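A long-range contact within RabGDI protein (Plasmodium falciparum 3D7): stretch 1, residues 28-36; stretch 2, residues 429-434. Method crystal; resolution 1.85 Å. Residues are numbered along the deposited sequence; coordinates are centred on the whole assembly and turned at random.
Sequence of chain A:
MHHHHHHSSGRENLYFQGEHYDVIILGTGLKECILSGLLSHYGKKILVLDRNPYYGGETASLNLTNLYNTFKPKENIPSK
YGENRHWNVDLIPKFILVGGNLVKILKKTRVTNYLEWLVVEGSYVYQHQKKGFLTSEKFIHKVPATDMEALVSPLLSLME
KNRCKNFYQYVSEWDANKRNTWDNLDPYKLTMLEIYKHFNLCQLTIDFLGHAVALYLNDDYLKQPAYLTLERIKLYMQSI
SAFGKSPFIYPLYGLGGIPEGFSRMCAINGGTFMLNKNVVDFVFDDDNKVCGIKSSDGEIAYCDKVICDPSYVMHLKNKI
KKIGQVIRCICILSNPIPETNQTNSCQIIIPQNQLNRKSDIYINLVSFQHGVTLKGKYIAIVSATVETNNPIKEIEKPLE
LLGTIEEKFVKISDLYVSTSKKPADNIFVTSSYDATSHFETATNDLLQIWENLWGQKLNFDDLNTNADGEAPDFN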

# COMPACT_ATOMS: atom_id res chain seq x y z
N THR A 28 -13.90 8.72 4.03
CA THR A 28 -13.00 8.34 5.12
C THR A 28 -12.05 7.18 4.72
O THR A 28 -11.59 6.44 5.58
CB THR A 28 -13.74 8.07 6.44
OG1 THR A 28 -14.74 7.06 6.27
CG2 THR A 28 -14.44 9.39 6.96
N GLY A 29 -11.69 7.13 3.44
CA GLY A 29 -10.59 6.27 2.99
C GLY A 29 -9.36 6.68 3.76
O GLY A 29 -9.31 7.78 4.36
N LEU A 30 -8.38 5.79 3.79
CA LEU A 30 -7.16 5.99 4.54
C LEU A 30 -6.47 7.30 4.21
O LEU A 30 -6.11 8.06 5.12
CB LEU A 30 -6.20 4.79 4.33
CG LEU A 30 -6.68 3.47 4.95
CD1 LEU A 30 -5.71 2.35 4.54
CD2 LEU A 30 -6.80 3.59 6.47
N LYS A 31 -6.32 7.62 2.93
CA LYS A 31 -5.67 8.87 2.56
C LYS A 31 -6.39 10.11 3.14
O LYS A 31 -5.75 11.03 3.67
CB LYS A 31 -5.58 9.02 1.05
CG LYS A 31 -4.63 8.04 0.32
CD LYS A 31 -4.85 8.16 -1.18
CE LYS A 31 -4.00 7.25 -1.99
NZ LYS A 31 -4.10 7.54 -3.45
N GLU A 32 -7.71 10.12 3.04
CA GLU A 32 -8.52 11.23 3.58
C GLU A 32 -8.35 11.38 5.09
O GLU A 32 -8.22 12.50 5.62
CB GLU A 32 -9.99 11.03 3.23
CG GLU A 32 -10.37 11.52 1.81
CD GLU A 32 -9.92 10.57 0.68
OE1 GLU A 32 -9.77 9.36 0.94
OE2 GLU A 32 -9.73 11.05 -0.46
N CYS A 33 -8.37 10.25 5.79
CA CYS A 33 -8.19 10.24 7.24
C CYS A 33 -6.81 10.77 7.66
O CYS A 33 -6.69 11.61 8.57
CB CYS A 33 -8.39 8.85 7.77
SG CYS A 33 -10.07 8.28 7.67
N ILE A 34 -5.77 10.30 6.96
CA ILE A 34 -4.39 10.74 7.23
C ILE A 34 -4.22 12.25 6.99
O ILE A 34 -3.65 12.98 7.84
CB ILE A 34 -3.36 9.91 6.39
CG1 ILE A 34 -3.41 8.44 6.81
CG2 ILE A 34 -1.97 10.49 6.53
CD1 ILE A 34 -2.79 7.42 5.79
N LEU A 35 -4.74 12.73 5.87
CA LEU A 35 -4.70 14.14 5.54
C LEU A 35 -5.50 14.97 6.56
O LEU A 35 -5.07 16.03 6.97
CB LEU A 35 -5.21 14.40 4.12
CG LEU A 35 -4.21 14.08 3.00
CD1 LEU A 35 -4.90 13.88 1.66
CD2 LEU A 35 -3.12 15.13 2.92
N SER A 36 -6.65 14.46 6.99
CA SER A 36 -7.45 15.12 8.03
C SER A 36 -6.65 15.26 9.33
O SER A 36 -6.68 16.32 9.99
CB SER A 36 -8.76 14.35 8.30
OG SER A 36 -9.61 14.35 7.17
N VAL A 429 -8.23 15.91 -5.35
CA VAL A 429 -8.78 14.56 -5.45
C VAL A 429 -7.68 13.52 -5.24
O VAL A 429 -6.65 13.56 -5.89
CB VAL A 429 -9.50 14.33 -6.80
CG1 VAL A 429 -10.16 12.97 -6.81
CG2 VAL A 429 -10.61 15.42 -7.03
N THR A 430 -7.90 12.61 -4.30
CA THR A 430 -6.97 11.48 -4.09
C THR A 430 -7.07 10.49 -5.25
O THR A 430 -8.16 10.26 -5.80
CB THR A 430 -7.19 10.78 -2.75
OG1 THR A 430 -8.55 10.34 -2.63
CG2 THR A 430 -6.82 11.69 -1.57
N SER A 431 -5.94 9.90 -5.62
CA SER A 431 -5.94 8.82 -6.61
C SER A 431 -6.51 7.53 -6.03
O SER A 431 -6.52 7.30 -4.81
CB SER A 431 -4.51 8.61 -7.17
OG SER A 431 -3.65 8.12 -6.17
N SER A 432 -6.99 6.65 -6.89
CA SER A 432 -7.46 5.36 -6.44
C SER A 432 -6.28 4.55 -5.92
O SER A 432 -5.16 4.77 -6.37
CB SER A 432 -8.11 4.60 -7.58
OG SER A 432 -9.09 5.40 -8.22
N TYR A 433 -6.54 3.65 -4.97
CA TYR A 433 -5.50 2.76 -4.43
C TYR A 433 -5.07 1.78 -5.52
O TYR A 433 -5.90 1.18 -6.19
CB TYR A 433 -5.97 2.01 -3.17
CG TYR A 433 -6.29 2.95 -2.06
CD1 TYR A 433 -5.31 3.41 -1.19
CD2 TYR A 433 -7.57 3.49 -1.95
CE1 TYR A 433 -5.61 4.34 -0.23
CE2 TYR A 433 -7.87 4.43 -0.99
CZ TYR A 433 -6.89 4.84 -0.14
OH TYR A 433 -7.19 5.80 0.79
N ASP A 434 -3.75 1.67 -5.70
CA ASP A 434 -3.18 0.77 -6.72
C ASP A 434 -2.96 -0.64 -6.19
O ASP A 434 -3.22 -0.96 -5.02
CB ASP A 434 -1.90 1.40 -7.33
CG ASP A 434 -0.73 1.41 -6.37
OD1 ASP A 434 -0.71 0.60 -5.41
OD2 ASP A 434 0.20 2.21 -6.58
O HOH W 1 -2.67 5.46 -4.70
O HOH W 2 -8.83 7.39 -0.35

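The contact sets the first turns of a helix, residues 30-36 with Gly29 at the N-cap position, against an extended segment with little regular structure of its own. Nearly 400 residues separate the two in sequence. The backbones come closest at Lys31 and Thr430, whose CA atoms lie 7.3 Å apart, so side chains must do most of the bridging; the two stretches bury 363 Å² between them, both sides summed.

Val429 opens stretch 2 with its CA-to-CB bond pointing away, and makes no contact. Thr430 does the reverse. Its CB points toward the helix: OG1 of Thr430 donates a 2.6 Å hydrogen bond to OE2 of Glu32, and CG2 of Thr430 lies 4.3 Å from CD1 of Leu35. Thr430 CB also packs 3.8 Å from CD of Lys31, using the aliphatic part of the lysine as a nonpolar surface. The CA-to-CB bond of Glu32 points sideways, but with chi1 m and chi2 p its carboxylate curls nearer to stretch 2, which lets a short threonine side chain reach it.

Ser431 bonds through its backbone. Its carbonyl O accepts a 2.8 Å hydrogen bond from NZ of Lys31. The CA-to-CB bond of Lys31 points toward stretch 2 and the side chain is close to fully extended, chi1 m followed by three t angles, so its ammonium spans the gap while its methylenes pack along the way. The CA-to-CB bond of Ser432 points away, yet its backbone joins the same network through a water: water 1 accepts from Lys31 NZ at 2.8 Å and donates to Ser432 O at 3.1 Å.

Tyr433 is the last residue of stretch 2 to touch the helix. Its CA-to-CB bond runs sideways, but the long ring carries the hydroxyl to the start of the helix, where the first amide groups lack partners from a preceding turn. Lys31 N donates to Tyr433 OH at 2.9 Å with an almost straight angle of 176°. Leu30 N is also near, 3.2 Å from Tyr433 OH, but its angle is too poor for a hydrogen bond. Gly29 suits this crowded corner: an ideal CB there would sit 3.3 Å from Tyr433 OH and 3.1 Å from Glu32 OE1. Water 2 links those two oxygens, 2.6 Å from Tyr433 OH and donating to Glu32 OE1 at 2.5 Å. The ring also meets Lys31 by cation-pi, with NZ over its face, 5.0 Å from the ring centroid.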